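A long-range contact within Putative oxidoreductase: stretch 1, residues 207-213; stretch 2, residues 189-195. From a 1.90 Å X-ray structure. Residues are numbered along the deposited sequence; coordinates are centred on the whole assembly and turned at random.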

# COMPACT_ATOMS: atom_id res chain seq x y z
N THR B 207 13.43 5.24 -10.57
CA THR B 207 13.14 4.04 -9.81
C THR B 207 11.78 4.10 -9.14
O THR B 207 11.09 3.08 -9.01
CB THR B 207 14.27 3.77 -8.84
OG1 THR B 207 15.52 3.82 -9.57
CG2 THR B 207 14.12 2.41 -8.23
N ALA B 208 11.36 5.31 -8.75
CA ALA B 208 10.11 5.49 -8.03
C ALA B 208 8.96 4.96 -8.85
O ALA B 208 8.16 4.17 -8.35
CB ALA B 208 9.88 6.99 -7.67
N ARG B 209 8.86 5.37 -10.12
CA ARG B 209 7.71 4.91 -10.92
C ARG B 209 7.73 3.39 -11.13
O ARG B 209 6.69 2.73 -11.02
CB ARG B 209 7.57 5.63 -12.26
CG ARG B 209 6.39 5.13 -13.07
CD ARG B 209 5.97 6.16 -14.10
NE ARG B 209 5.05 7.10 -13.46
CZ ARG B 209 4.83 8.34 -13.87
NH1 ARG B 209 5.50 8.83 -14.92
NH2 ARG B 209 3.96 9.11 -13.22
N LEU B 210 8.91 2.85 -11.43
CA LEU B 210 9.04 1.39 -11.57
C LEU B 210 8.70 0.65 -10.29
O LEU B 210 8.06 -0.40 -10.35
CB LEU B 210 10.44 0.99 -12.03
CG LEU B 210 10.55 -0.46 -12.52
CD1 LEU B 210 9.60 -0.74 -13.71
CD2 LEU B 210 12.00 -0.88 -12.87
N LEU B 211 9.10 1.18 -9.14
CA LEU B 211 8.83 0.49 -7.88
C LEU B 211 7.32 0.44 -7.64
O LEU B 211 6.77 -0.62 -7.36
CB LEU B 211 9.55 1.16 -6.70
CG LEU B 211 9.98 0.20 -5.57
CD1 LEU B 211 11.06 0.80 -4.66
CD2 LEU B 211 8.79 -0.22 -4.72
N LEU B 212 6.66 1.57 -7.81
CA LEU B 212 5.21 1.61 -7.69
C LEU B 212 4.48 0.67 -8.66
O LEU B 212 3.59 -0.12 -8.26
CB LEU B 212 4.70 3.05 -7.83
CG LEU B 212 3.18 3.23 -7.69
CD1 LEU B 212 2.76 2.87 -6.26
CD2 LEU B 212 2.72 4.64 -8.03
N GLU B 213 4.84 0.75 -9.93
CA GLU B 213 4.12 -0.02 -10.95
C GLU B 213 4.35 -1.54 -10.80
O GLU B 213 3.42 -2.31 -11.00
CB GLU B 213 4.38 0.54 -12.35
CG GLU B 213 3.89 2.04 -12.39
CD GLU B 213 3.83 2.73 -13.75
OE1 GLU B 213 4.54 2.31 -14.69
OE2 GLU B 213 3.10 3.77 -13.83
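Stretch 2 (189-195) TFFEAVG

Stretch 2 is helical throughout, a segment of a longer helix that begins before Thr189 and runs on past Gly195, with phi near -60° and psi near -45°. Its i to i+4 hydrogen bonds are regular: Ala193 N donates to Thr189 O at 3.1 Å, Val194 N to Phe190 O at 3.0 Å, and Gly195 N to Phe191 O at 2.9 Å. It packs against the helix of stretch 1 with the chain direction largely reversed, the N-to-C directions making an angle of 128°. The axes approach to 10.1 Å, but the backbones do not keep an even spacing. The CA atoms of Ala208 and Val194 are 6.0 Å apart, whereas those of Leu212 and Phe190 are 8.2 Å apart; the small side chain of Ala208 is compatible with the nearer approach.

The Phe190 ring makes the closest contacts. Phe190 points its CA-to-CB bond toward stretch 1 and, with chi1 in the t well, reaches across to the backbone. Phe190 CZ lies 3.5 Å from Ala208 O and Phe190 CE1 lies 3.8 Å from Leu212 N, both backbone atoms sitting at the ring edge, near its plane. This carbonyl and amide are already paired with each other, Leu212 N donating to Ala208 O at 3.0 Å, so an apolar ring can rest against them without leaving either polar group unpaired. The same ring meets aliphatic carbon: Phe190 CE1 is 3.9 Å from Leu212 CB and 4.1 Å from Leu211 CB, and Phe190 CZ is 4.4 Å from Ala208 CB. A long, rigid side chain suits this place because its far edge reaches the turn from Ala208 to Leu212.

The remaining contacts are between aliphatic groups. Leu211, whose CA-to-CB bond points toward stretch 2, is long enough to bring Leu211 CD1 to 4.1 Å from Ala193 CB and equally to 4.1 Å from Val194 CG2, within van der Waals range of both; the small methyl of Ala193 lets it come close. Val194, whose CA-to-CB bond points sideways, also places Val194 CG2 4.1 Å from Ala208 CA and 4.3 Å from Ala208 CB, a compact fit where the backbones are near.

No hydrogen bond joins the two stretches, and the contact buries 269 Å² in all, counting both sides. Phe191 and Glu192 lie out of reach of stretch 1, and the carboxylate oxygens of Glu192 are hydrogen-bonded elsewhere in the structure. The interface is therefore a matter of apolar packing and shape.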

# COMPACT_ATOMS: atom_id res chain seq x y z
N THR B 189 6.82 3.57 3.99
CA THR B 189 7.57 2.38 3.54
C THR B 189 8.01 2.57 2.11
O THR B 189 9.11 2.14 1.73
CB THR B 189 6.78 1.02 3.63
OG1 THR B 189 5.68 1.02 2.69
CG2 THR B 189 6.28 0.73 5.05
N PHE B 190 7.18 3.25 1.33
CA PHE B 190 7.54 3.53 -0.04
C PHE B 190 8.71 4.53 -0.12
O PHE B 190 9.67 4.28 -0.84
CB PHE B 190 6.31 3.98 -0.85
CG PHE B 190 6.60 4.25 -2.29
CD1 PHE B 190 6.57 3.22 -3.22
CD2 PHE B 190 6.90 5.56 -2.73
CE1 PHE B 190 6.85 3.46 -4.57
CE2 PHE B 190 7.19 5.82 -4.08
CZ PHE B 190 7.17 4.77 -5.00
N PHE B 191 8.63 5.64 0.63
CA PHE B 191 9.74 6.61 0.71
C PHE B 191 11.03 5.95 1.14
O PHE B 191 12.09 6.21 0.55
CB PHE B 191 9.40 7.85 1.59
CG PHE B 191 8.13 8.53 1.20
CD1 PHE B 191 7.74 8.61 -0.14
CD2 PHE B 191 7.29 9.08 2.18
CE1 PHE B 191 6.54 9.24 -0.50
CE2 PHE B 191 6.10 9.71 1.82
CZ PHE B 191 5.72 9.80 0.49
N GLU B 192 10.95 5.09 2.15
CA GLU B 192 12.14 4.39 2.66
C GLU B 192 12.80 3.47 1.59
O GLU B 192 14.02 3.45 1.46
CB GLU B 192 11.82 3.62 3.98
CG GLU B 192 13.01 2.82 4.57
CD GLU B 192 12.69 2.07 5.86
OE1 GLU B 192 12.77 2.69 6.96
OE2 GLU B 192 12.42 0.86 5.80
N ALA B 193 11.98 2.74 0.84
CA ALA B 193 12.49 1.79 -0.16
C ALA B 193 13.08 2.53 -1.33
O ALA B 193 14.18 2.18 -1.79
CB ALA B 193 11.39 0.81 -0.61
N VAL B 194 12.40 3.57 -1.78
CA VAL B 194 12.94 4.45 -2.83
C VAL B 194 14.29 5.10 -2.41
O VAL B 194 15.27 5.12 -3.17
CB VAL B 194 11.90 5.53 -3.25
CG1 VAL B 194 12.55 6.60 -4.14
CG2 VAL B 194 10.76 4.87 -4.01
N GLY B 195 14.33 5.63 -1.19
CA GLY B 195 15.56 6.21 -0.65
C GLY B 195 16.66 5.18 -0.58
O GLY B 195 17.81 5.48 -0.87